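Local coordinates for condensin complex subunit 3 (Schizosaccharomyces pombe, PDB 5OQR), which serves as a HEAT-repeat regulatory subunit of condensin, the complex required to convert interphase chromatin into mitotic-like condensed chromosomes, at residues I224-K232 with R268-V277; C420-F431 with N458-L469. All coordinates share one frame; numbering follows the deposited sequence.

The two contacts follow one another along an all-helical chain that is built in part from HEAT repeats: contact 1, 224-232 with 268-277, is closed before contact 2, 420-431 with 458-469, opens. Their centres lie 35 Å apart and their nearest atoms about 18 Å, so they do not touch and share no helix. Contact 1 joins helix 224-235 to the loop and first turn of helix 275-288, about 17 Å from the centre of the chain. Contact 2, whose centre is about 39 Å from that point, pairs helices 416-434 and 457-471. Each is thus a local joint between neighbouring elements, and such joints in series build an extended helical-repeat scaffold.

Contact 1 of 2, residues I224-K232 with R268-V277; sequences IKKRVRILK and RLDVSNNSDV
Helix-to-loop packing joins residues 224-232, on a helix of HEAT repeat 5, to the loop and first helical turn of residues 268-277, a partly buried joint with polar margins. At one end Arg227 reaches along its extended chain to the backbone of Arg268: NH1 donates to Arg268 O at 2.9 Å, the oxygen lying in the guanidinium plane. Arg227 NE and NH2 bond to the carbonyls of Leu222 and Arg220, so backbone oxygens fix the group's rotation. The Arg268 side chain runs alongside with its guanidinium plane turned 83° away.

Val228, Leu231, Leu269 and Val277 form the apolar middle. Leu269 CD2 meets Leu231 CD1 at 4.1 Å, and Val228 CG1 lies 3.9 Å from Val277 CG2. HEAT repeats are helical hairpins stacked side by side; here the first helix of one packs against the chain that leads into the next helix, 275-288, and Trp254 of helix 240-257 also touches Leu231.

Asn274, at the N-cap position, makes no capping bond with its side chain; the amide turns back into the loop, where ND2 donates to Asp270 O at 2.8 Å while both Val228 methyls touch CG. An alanine here is likely to cost Asp270 O one of its donors and open a gap beside the Val228 methyls. Farther out, Lys225 NZ makes a long salt bridge of 3.6 Å to Asp270 OD1, a carboxylate also held by Asn273 ND2.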
loop_
_atom_site.group_PDB
_atom_site.type_symbol
_atom_site.label_atom_id
_atom_site.label_comp_id
_atom_site.label_asym_id
_atom_site.label_seq_id
_atom_site.Cartn_x
_atom_site.Cartn_y
_atom_site.Cartn_z
ATOM N N ILE A 224 -17.613 9.752 -8.174
ATOM C CA ILE A 224 -17.474 9.807 -6.720
ATOM C C ILE A 224 -16.503 8.737 -6.240
ATOM O O ILE A 224 -15.703 8.967 -5.325
ATOM C CB ILE A 224 -18.854 9.673 -6.045
ATOM C CG1 ILE A 224 -19.753 10.837 -6.476
ATOM C CG2 ILE A 224 -18.701 9.624 -4.522
ATOM C CD1 ILE A 224 -21.104 10.901 -5.781
ATOM N N LYS A 225 -16.549 7.553 -6.850
ATOM C CA LYS A 225 -15.643 6.486 -6.448
ATOM C C LYS A 225 -14.212 6.753 -6.890
ATOM O O LYS A 225 -13.280 6.199 -6.298
ATOM C CB LYS A 225 -16.134 5.149 -7.004
ATOM C CG LYS A 225 -17.604 4.858 -6.701
ATOM C CD LYS A 225 -17.892 4.814 -5.197
ATOM C CE LYS A 225 -19.331 5.189 -4.893
ATOM N NZ LYS A 225 -19.539 5.429 -3.436
ATOM N N LYS A 226 -14.016 7.587 -7.910
ATOM C CA LYS A 226 -12.669 8.013 -8.268
ATOM C C LYS A 226 -12.143 9.043 -7.276
ATOM O O LYS A 226 -10.997 8.954 -6.827
ATOM C CB LYS A 226 -12.657 8.580 -9.689
ATOM C CG LYS A 226 -12.659 7.525 -10.783
ATOM C CD LYS A 226 -12.583 8.164 -12.159
ATOM C CE LYS A 226 -12.703 7.132 -13.266
ATOM N NZ LYS A 226 -14.119 6.761 -13.540
ATOM N N ARG A 227 -12.976 10.025 -6.920
ATOM C CA ARG A 227 -12.569 11.035 -5.947
ATOM C C ARG A 227 -12.103 10.393 -4.649
ATOM O O ARG A 227 -11.113 10.827 -4.053
ATOM C CB ARG A 227 -13.729 11.988 -5.661
ATOM C CG ARG A 227 -14.372 12.613 -6.882
ATOM C CD ARG A 227 -15.671 13.295 -6.503
ATOM N NE ARG A 227 -16.442 13.716 -7.668
ATOM C CZ ARG A 227 -17.697 14.150 -7.616
ATOM N NH1 ARG A 227 -18.333 14.216 -6.455
ATOM N NH2 ARG A 227 -18.319 14.512 -8.728
ATOM N N VAL A 228 -12.812 9.361 -4.194
ATOM C CA VAL A 228 -12.484 8.738 -2.915
ATOM C C VAL A 228 -11.233 7.882 -3.044
ATOM O O VAL A 228 -10.379 7.868 -2.150
ATOM C CB VAL A 228 -13.684 7.920 -2.405
ATOM C CG1 VAL A 228 -13.330 7.161 -1.132
ATOM C CG2 VAL A 228 -14.869 8.832 -2.158
ATOM N N ARG A 229 -11.101 7.153 -4.152
ATOM C CA ARG A 229 -9.930 6.305 -4.335
ATOM C C ARG A 229 -8.661 7.143 -4.405
ATOM O O ARG A 229 -7.607 6.734 -3.907
ATOM C CB ARG A 229 -10.096 5.454 -5.593
ATOM C CG ARG A 229 -9.233 4.202 -5.604
ATOM C CD ARG A 229 -9.800 3.117 -6.511
ATOM N NE ARG A 229 -9.718 3.472 -7.930
ATOM C CZ ARG A 229 -10.752 3.758 -8.718
ATOM N NH1 ARG A 229 -11.995 3.734 -8.258
ATOM N NH2 ARG A 229 -10.539 4.063 -9.993
ATOM N N ILE A 230 -8.748 8.330 -5.009
ATOM C CA ILE A 230 -7.608 9.243 -5.045
ATOM C C ILE A 230 -7.173 9.599 -3.630
ATOM O O ILE A 230 -6.022 9.379 -3.236
ATOM C CB ILE A 230 -7.957 10.506 -5.854
ATOM C CG1 ILE A 230 -8.154 10.150 -7.328
ATOM C CG2 ILE A 230 -6.863 11.565 -5.711
ATOM C CD1 ILE A 230 -8.735 11.268 -8.154
ATOM N N LEU A 231 -8.093 10.165 -2.846
ATOM C CA LEU A 231 -7.741 10.638 -1.512
ATOM C C LEU A 231 -7.283 9.493 -0.621
ATOM O O LEU A 231 -6.360 9.655 0.184
ATOM C CB LEU A 231 -8.932 11.363 -0.888
ATOM C CG LEU A 231 -9.492 12.535 -1.695
ATOM C CD1 LEU A 231 -10.712 13.111 -0.999
ATOM C CD2 LEU A 231 -8.434 13.606 -1.904
ATOM N N LYS A 232 -7.915 8.326 -0.750
ATOM C CA LYS A 232 -7.509 7.179 0.054
ATOM C C LYS A 232 -6.042 6.848 -0.175
ATOM O O LYS A 232 -5.288 6.619 0.777
ATOM C CB LYS A 232 -8.390 5.973 -0.274
ATOM C CG LYS A 232 -8.195 4.795 0.669
ATOM C CD LYS A 232 -8.902 3.546 0.173
ATOM C CE LYS A 232 -8.203 2.952 -1.040
ATOM N NZ LYS A 232 -8.815 1.666 -1.468
ATOM N N ARG A 268 -19.714 15.956 -1.793
ATOM C CA ARG A 268 -19.291 15.326 -3.035
ATOM C C ARG A 268 -18.416 14.103 -2.794
ATOM O O ARG A 268 -17.743 13.639 -3.719
ATOM C CB ARG A 268 -18.550 16.337 -3.909
ATOM C CG ARG A 268 -19.370 17.555 -4.310
ATOM C CD ARG A 268 -20.293 17.265 -5.486
ATOM N NE ARG A 268 -21.419 16.408 -5.121
ATOM C CZ ARG A 268 -22.551 16.843 -4.577
ATOM N NH1 ARG A 268 -22.722 18.133 -4.320
ATOM N NH2 ARG A 268 -23.518 15.985 -4.282
ATOM N N LEU A 269 -18.408 13.574 -1.571
ATOM C CA LEU A 269 -17.610 12.404 -1.237
ATOM C C LEU A 269 -18.436 11.243 -0.703
ATOM O O LEU A 269 -17.864 10.188 -0.403
ATOM C CB LEU A 269 -16.534 12.771 -0.208
ATOM C CG LEU A 269 -15.494 13.803 -0.649
ATOM C CD1 LEU A 269 -14.557 14.111 0.500
ATOM C CD2 LEU A 269 -14.713 13.314 -1.856
ATOM N N ASP A 270 -19.751 11.398 -0.577
ATOM C CA ASP A 270 -20.629 10.336 -0.094
ATOM C C ASP A 270 -20.099 9.756 1.218
ATOM O O ASP A 270 -19.782 8.572 1.334
ATOM C CB ASP A 270 -20.785 9.248 -1.157
ATOM C CG ASP A 270 -21.949 8.324 -0.877
ATOM O OD1 ASP A 270 -21.911 7.162 -1.333
ATOM O OD2 ASP A 270 -22.905 8.761 -0.205
ATOM N N VAL A 271 -20.024 10.630 2.224
ATOM C CA VAL A 271 -19.321 10.301 3.460
ATOM C C VAL A 271 -19.972 9.127 4.176
ATOM O O VAL A 271 -19.288 8.345 4.846
ATOM C CB VAL A 271 -19.245 11.542 4.370
ATOM C CG1 VAL A 271 -18.510 12.666 3.664
ATOM C CG2 VAL A 271 -20.635 11.995 4.795
ATOM N N SER A 272 -21.293 8.984 4.063
ATOM C CA SER A 272 -21.968 7.886 4.748
ATOM C C SER A 272 -21.478 6.533 4.251
ATOM O O SER A 272 -21.504 5.551 5.000
ATOM C CB SER A 272 -23.481 8.007 4.574
ATOM O OG SER A 272 -23.828 8.203 3.216
ATOM N N ASN A 273 -21.025 6.461 3.001
ATOM C CA ASN A 273 -20.484 5.232 2.439
ATOM C C ASN A 273 -18.963 5.220 2.386
ATOM O O ASN A 273 -18.379 4.177 2.079
ATOM C CB ASN A 273 -21.040 5.005 1.030
ATOM C CG ASN A 273 -22.507 4.630 1.038
ATOM O OD1 ASN A 273 -22.869 3.515 1.410
ATOM N ND2 ASN A 273 -23.359 5.558 0.623
ATOM N N ASN A 274 -18.311 6.346 2.678
ATOM C CA ASN A 274 -16.860 6.446 2.667
ATOM C C ASN A 274 -16.415 7.221 3.907
ATOM O O ASN A 274 -15.774 8.264 3.836
ATOM C CB ASN A 274 -16.372 7.113 1.384
ATOM C CG ASN A 274 -16.995 6.513 0.146
ATOM O OD1 ASN A 274 -16.570 5.464 -0.332
ATOM N ND2 ASN A 274 -18.010 7.178 -0.384
ATOM N N SER A 275 -16.760 6.689 5.079
ATOM C CA SER A 275 -16.525 7.409 6.325
ATOM C C SER A 275 -15.036 7.534 6.627
ATOM O O SER A 275 -14.556 8.616 6.982
ATOM C CB SER A 275 -17.252 6.705 7.471
ATOM O OG SER A 275 -17.114 7.424 8.682
ATOM N N ASP A 276 -14.286 6.437 6.495
ATOM C CA ASP A 276 -12.876 6.454 6.878
ATOM C C ASP A 276 -12.089 7.463 6.051
ATOM O O ASP A 276 -11.286 8.233 6.590
ATOM C CB ASP A 276 -12.273 5.056 6.733
ATOM C CG ASP A 276 -12.732 4.105 7.822
ATOM O OD1 ASP A 276 -13.228 4.583 8.862
ATOM O OD2 ASP A 276 -12.586 2.877 7.641
ATOM N N VAL A 277 -12.301 7.473 4.735
ATOM C CA VAL A 277 -11.586 8.416 3.881
ATOM C C VAL A 277 -12.022 9.843 4.178
ATOM O O VAL A 277 -11.206 10.772 4.161
ATOM C CB VAL A 277 -11.795 8.056 2.397
ATOM C CG1 VAL A 277 -11.182 9.119 1.492
ATOM C CG2 VAL A 277 -11.191 6.700 2.093
HETATM O O HOH W 1 -20.756 13.960 -6.249
#

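Contact 2 of 2, residues C420-F431 with N458-L469; sequences CSLLVEIITEVF and NELRCLSYVQCL
Two aromatic rings, Tyr465 and Phe431, are met at their edges across this contact. The Tyr465 ring receives Ile427 CG1 and Ile426 CG2 near its plane, the latter 4.0 Å from CE2, while Val430 CG2 approaches obliquely. Its hydroxyl bonds to Leu392 O of helix 378-394, tying the far end of the ring to a third helix. Phe431, which is poorly ordered, has Cys462 SG at its edge, 5.2 Å from the ring centroid, a cysteine sulfur-aromatic contact; His435 packs edge-to-face with the same ring.

The Asn458 amide supplies the hydrogen bond between the two segments: ND2 donates to Val430 O at 2.8 Å, almost straight at 172° and with the acceptor close to the amide plane. With CG anti to the backbone N (chi1 175°), the amide is extended toward this carbonyl near the end of residues 420-431. Val430 itself is a knob seated among Asn458, Arg461, Cys462 and Tyr465, its CG1 4.1 Å from Cys462 SG.

Farther along, aliphatic groups interdigitate. Ile427 and Tyr465 lie alongside and point opposite ways, Ile427 CG1 lying 3.5 Å from Tyr465 CB, and Ile427 CD1 goes on to Val466 CG2. Leu423 passes Leu469 in the same manner, with CD2 3.6 Å from Leu469 CB, and Cys420 SG packs against Leu469 CD1 at this end.

The segment axes approach to 9.7 Å at 175°, an almost exactly antiparallel, buried helix pair with one knob-into-hole, at Val430, an arrangement consistent with a helical hairpin of an alpha-solenoid.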
loop_
_atom_site.group_PDB
_atom_site.type_symbol
_atom_site.label_atom_id
_atom_site.label_comp_id
_atom_site.label_asym_id
_atom_site.label_seq_id
_atom_site.Cartn_x
_atom_site.Cartn_y
_atom_site.Cartn_z
ATOM N N CYS A 420 -23.243 -5.018 33.681
ATOM C CA CYS A 420 -23.911 -6.298 33.478
ATOM C C CYS A 420 -25.316 -6.273 34.065
ATOM O O CYS A 420 -26.280 -6.687 33.412
ATOM C CB CYS A 420 -23.087 -7.428 34.099
ATOM S SG CYS A 420 -21.522 -7.770 33.264
ATOM N N SER A 421 -25.452 -5.782 35.298
ATOM C CA SER A 421 -26.765 -5.667 35.921
ATOM C C SER A 421 -27.726 -4.896 35.029
ATOM O O SER A 421 -28.807 -5.382 34.682
ATOM C CB SER A 421 -26.635 -4.981 37.283
ATOM O OG SER A 421 -26.520 -5.935 38.320
ATOM N N LEU A 422 -27.340 -3.680 34.648
ATOM C CA LEU A 422 -28.213 -2.845 33.833
ATOM C C LEU A 422 -28.545 -3.523 32.512
ATOM O O LEU A 422 -29.716 -3.632 32.132
ATOM C CB LEU A 422 -27.552 -1.490 33.590
ATOM C CG LEU A 422 -28.275 -0.547 32.627
ATOM C CD1 LEU A 422 -29.701 -0.290 33.086
ATOM C CD2 LEU A 422 -27.509 0.757 32.501
ATOM N N LEU A 423 -27.523 -3.988 31.791
ATOM C CA LEU A 423 -27.756 -4.517 30.454
ATOM C C LEU A 423 -28.531 -5.828 30.492
ATOM O O LEU A 423 -29.234 -6.153 29.532
ATOM C CB LEU A 423 -26.422 -4.692 29.727
ATOM C CG LEU A 423 -26.471 -5.065 28.243
ATOM C CD1 LEU A 423 -27.464 -4.214 27.469
ATOM C CD2 LEU A 423 -25.093 -4.909 27.643
ATOM N N VAL A 424 -28.422 -6.589 31.581
ATOM C CA VAL A 424 -29.256 -7.778 31.730
ATOM C C VAL A 424 -30.707 -7.380 31.958
ATOM O O VAL A 424 -31.628 -8.007 31.420
ATOM C CB VAL A 424 -28.725 -8.671 32.866
ATOM C CG1 VAL A 424 -29.740 -9.748 33.236
ATOM C CG2 VAL A 424 -27.415 -9.321 32.452
ATOM N N GLU A 425 -30.940 -6.340 32.763
ATOM C CA GLU A 425 -32.297 -5.835 32.937
ATOM C C GLU A 425 -32.894 -5.432 31.596
ATOM O O GLU A 425 -34.017 -5.820 31.261
ATOM C CB GLU A 425 -32.299 -4.652 33.905
ATOM C CG GLU A 425 -31.931 -5.019 35.330
ATOM C CD GLU A 425 -31.645 -3.802 36.189
ATOM O OE1 GLU A 425 -31.771 -2.670 35.677
ATOM O OE2 GLU A 425 -31.291 -3.976 37.376
ATOM N N ILE A 426 -32.143 -4.661 30.808
ATOM C CA ILE A 426 -32.614 -4.258 29.486
ATOM C C ILE A 426 -32.935 -5.487 28.645
ATOM O O ILE A 426 -34.013 -5.590 28.050
ATOM C CB ILE A 426 -31.570 -3.360 28.797
ATOM C CG1 ILE A 426 -31.374 -2.070 29.598
ATOM C CG2 ILE A 426 -31.992 -3.039 27.365
ATOM C CD1 ILE A 426 -30.305 -1.153 29.053
ATOM N N ILE A 427 -32.003 -6.440 28.588
ATOM C CA ILE A 427 -32.195 -7.618 27.748
ATOM C C ILE A 427 -33.449 -8.371 28.165
ATOM O O ILE A 427 -34.188 -8.889 27.318
ATOM C CB ILE A 427 -30.946 -8.519 27.800
ATOM C CG1 ILE A 427 -29.789 -7.855 27.049
ATOM C CG2 ILE A 427 -31.236 -9.891 27.192
ATOM C CD1 ILE A 427 -28.456 -8.542 27.229
ATOM N N THR A 428 -33.711 -8.453 29.469
ATOM C CA THR A 428 -34.890 -9.172 29.937
ATOM C C THR A 428 -36.170 -8.474 29.499
ATOM O O THR A 428 -37.135 -9.131 29.093
ATOM C CB THR A 428 -34.857 -9.311 31.459
ATOM O OG1 THR A 428 -33.613 -9.896 31.861
ATOM C CG2 THR A 428 -36.002 -10.192 31.941
ATOM N N GLU A 429 -36.200 -7.143 29.574
ATOM C CA GLU A 429 -37.395 -6.405 29.183
ATOM C C GLU A 429 -37.662 -6.549 27.691
ATOM O O GLU A 429 -38.800 -6.791 27.275
ATOM C CB GLU A 429 -37.247 -4.936 29.572
ATOM C CG GLU A 429 -37.170 -4.712 31.073
ATOM C CD GLU A 429 -36.974 -3.254 31.443
ATOM O OE1 GLU A 429 -36.816 -2.421 30.525
ATOM O OE2 GLU A 429 -36.978 -2.940 32.652
ATOM N N VAL A 430 -36.622 -6.406 26.867
ATOM C CA VAL A 430 -36.784 -6.611 25.431
ATOM C C VAL A 430 -37.199 -8.045 25.145
ATOM O O VAL A 430 -37.891 -8.318 24.158
ATOM C CB VAL A 430 -35.484 -6.244 24.688
ATOM C CG1 VAL A 430 -35.651 -6.431 23.185
ATOM C CG2 VAL A 430 -35.077 -4.814 25.001
ATOM N N PHE A 431 -36.784 -8.984 25.997
ATOM C CA PHE A 431 -37.156 -10.379 25.808
ATOM C C PHE A 431 -38.612 -10.623 26.180
ATOM O O PHE A 431 -39.277 -11.460 25.560
ATOM C CB PHE A 431 -36.232 -11.268 26.640
ATOM C CG PHE A 431 -36.333 -12.731 26.315
ATOM C CD1 PHE A 431 -36.022 -13.197 25.050
ATOM C CD2 PHE A 431 -36.712 -13.643 27.286
ATOM C CE1 PHE A 431 -36.105 -14.543 24.753
ATOM C CE2 PHE A 431 -36.795 -14.989 26.995
ATOM C CZ PHE A 431 -36.489 -15.440 25.727
ATOM N N ASN A 458 -37.076 -10.437 17.313
ATOM C CA ASN A 458 -36.892 -10.102 18.719
ATOM C C ASN A 458 -35.709 -10.858 19.311
ATOM O O ASN A 458 -34.860 -10.269 19.989
ATOM C CB ASN A 458 -38.172 -10.406 19.499
ATOM C CG ASN A 458 -38.007 -10.205 20.992
ATOM O OD1 ASN A 458 -37.917 -11.168 21.754
ATOM N ND2 ASN A 458 -37.959 -8.949 21.418
ATOM N N GLU A 459 -35.634 -12.165 19.059
ATOM C CA GLU A 459 -34.556 -12.961 19.632
ATOM C C GLU A 459 -33.201 -12.541 19.075
ATOM O O GLU A 459 -32.213 -12.485 19.814
ATOM C CB GLU A 459 -34.808 -14.445 19.371
ATOM C CG GLU A 459 -34.025 -15.368 20.288
ATOM C CD GLU A 459 -34.434 -16.819 20.142
ATOM O OE1 GLU A 459 -35.284 -17.110 19.273
ATOM O OE2 GLU A 459 -33.910 -17.667 20.895
ATOM N N LEU A 460 -33.133 -12.241 17.777
ATOM C CA LEU A 460 -31.872 -11.797 17.194
ATOM C C LEU A 460 -31.417 -10.471 17.785
ATOM O O LEU A 460 -30.212 -10.242 17.932
ATOM C CB LEU A 460 -32.003 -11.681 15.678
ATOM C CG LEU A 460 -31.980 -12.997 14.900
ATOM C CD1 LEU A 460 -32.328 -12.752 13.445
ATOM C CD2 LEU A 460 -30.621 -13.671 15.013
ATOM N N ARG A 461 -32.352 -9.584 18.120
ATOM C CA ARG A 461 -31.969 -8.341 18.782
ATOM C C ARG A 461 -31.456 -8.613 20.188
ATOM O O ARG A 461 -30.499 -7.977 20.639
ATOM C CB ARG A 461 -33.151 -7.376 18.827
ATOM C CG ARG A 461 -32.764 -5.965 19.253
ATOM C CD ARG A 461 -33.977 -5.132 19.620
ATOM N NE ARG A 461 -35.096 -5.382 18.721
ATOM C CZ ARG A 461 -35.151 -4.963 17.462
ATOM N NH1 ARG A 461 -36.214 -5.242 16.720
ATOM N NH2 ARG A 461 -34.145 -4.273 16.941
ATOM N N CYS A 462 -32.084 -9.552 20.896
ATOM C CA CYS A 462 -31.616 -9.906 22.230
ATOM C C CYS A 462 -30.197 -10.449 22.175
ATOM O O CYS A 462 -29.311 -9.975 22.891
ATOM C CB CYS A 462 -32.562 -10.927 22.865
ATOM S SG CYS A 462 -34.163 -10.252 23.343
ATOM N N LEU A 463 -29.961 -11.441 21.315
ATOM C CA LEU A 463 -28.624 -12.005 21.180
ATOM C C LEU A 463 -27.609 -10.947 20.775
ATOM O O LEU A 463 -26.451 -11.009 21.197
ATOM C CB LEU A 463 -28.638 -13.144 20.165
ATOM C CG LEU A 463 -29.433 -14.389 20.561
ATOM C CD1 LEU A 463 -29.539 -15.344 19.387
ATOM C CD2 LEU A 463 -28.790 -15.081 21.752
ATOM N N SER A 464 -28.017 -9.975 19.959
ATOM C CA SER A 464 -27.125 -8.867 19.639
ATOM C C SER A 464 -26.781 -8.057 20.880
ATOM O O SER A 464 -25.669 -7.531 20.986
ATOM C CB SER A 464 -27.763 -7.972 18.580
ATOM O OG SER A 464 -27.972 -8.691 17.379
ATOM N N TYR A 465 -27.717 -7.937 21.824
ATOM C CA TYR A 465 -27.410 -7.277 23.088
ATOM C C TYR A 465 -26.504 -8.146 23.946
ATOM O O TYR A 465 -25.617 -7.636 24.636
ATOM C CB TYR A 465 -28.696 -6.951 23.849
ATOM C CG TYR A 465 -29.512 -5.805 23.295
ATOM C CD1 TYR A 465 -29.387 -5.396 21.975
ATOM C CD2 TYR A 465 -30.411 -5.126 24.104
ATOM C CE1 TYR A 465 -30.139 -4.349 21.479
ATOM C CE2 TYR A 465 -31.164 -4.080 23.617
ATOM C CZ TYR A 465 -31.025 -3.697 22.306
ATOM O OH TYR A 465 -31.777 -2.652 21.825
ATOM N N VAL A 466 -26.729 -9.460 23.927
ATOM C CA VAL A 466 -25.856 -10.382 24.648
ATOM C C VAL A 466 -24.452 -10.327 24.069
ATOM O O VAL A 466 -23.458 -10.306 24.804
ATOM C CB VAL A 466 -26.425 -11.812 24.592
ATOM C CG1 VAL A 466 -25.576 -12.753 25.428
ATOM C CG2 VAL A 466 -27.864 -11.838 25.072
ATOM N N GLN A 467 -24.353 -10.306 22.742
ATOM C CA GLN A 467 -23.053 -10.258 22.087
ATOM C C GLN A 467 -22.270 -9.023 22.514
ATOM O O GLN A 467 -21.087 -9.113 22.861
ATOM C CB GLN A 467 -23.246 -10.285 20.573
ATOM C CG GLN A 467 -21.977 -10.477 19.779
ATOM C CD GLN A 467 -22.237 -10.507 18.289
ATOM O OE1 GLN A 467 -23.386 -10.531 17.851
ATOM N NE2 GLN A 467 -21.171 -10.504 17.500
ATOM N N CYS A 468 -22.917 -7.857 22.504
ATOM C CA CYS A 468 -22.232 -6.629 22.888
ATOM C C CYS A 468 -21.911 -6.604 24.375
ATOM O O CYS A 468 -20.968 -5.924 24.793
ATOM C CB CYS A 468 -23.079 -5.416 22.516
ATOM S SG CYS A 468 -23.215 -5.111 20.751
ATOM N N LEU A 469 -22.682 -7.323 25.188
ATOM C CA LEU A 469 -22.414 -7.366 26.620
ATOM C C LEU A 469 -21.049 -7.985 26.894
ATOM O O LEU A 469 -20.193 -7.378 27.545
ATOM C CB LEU A 469 -23.521 -8.147 27.333
ATOM C CG LEU A 469 -23.243 -8.583 28.776
ATOM C CD1 LEU A 469 -22.905 -7.402 29.658
ATOM C CD2 LEU A 469 -24.431 -9.338 29.339
#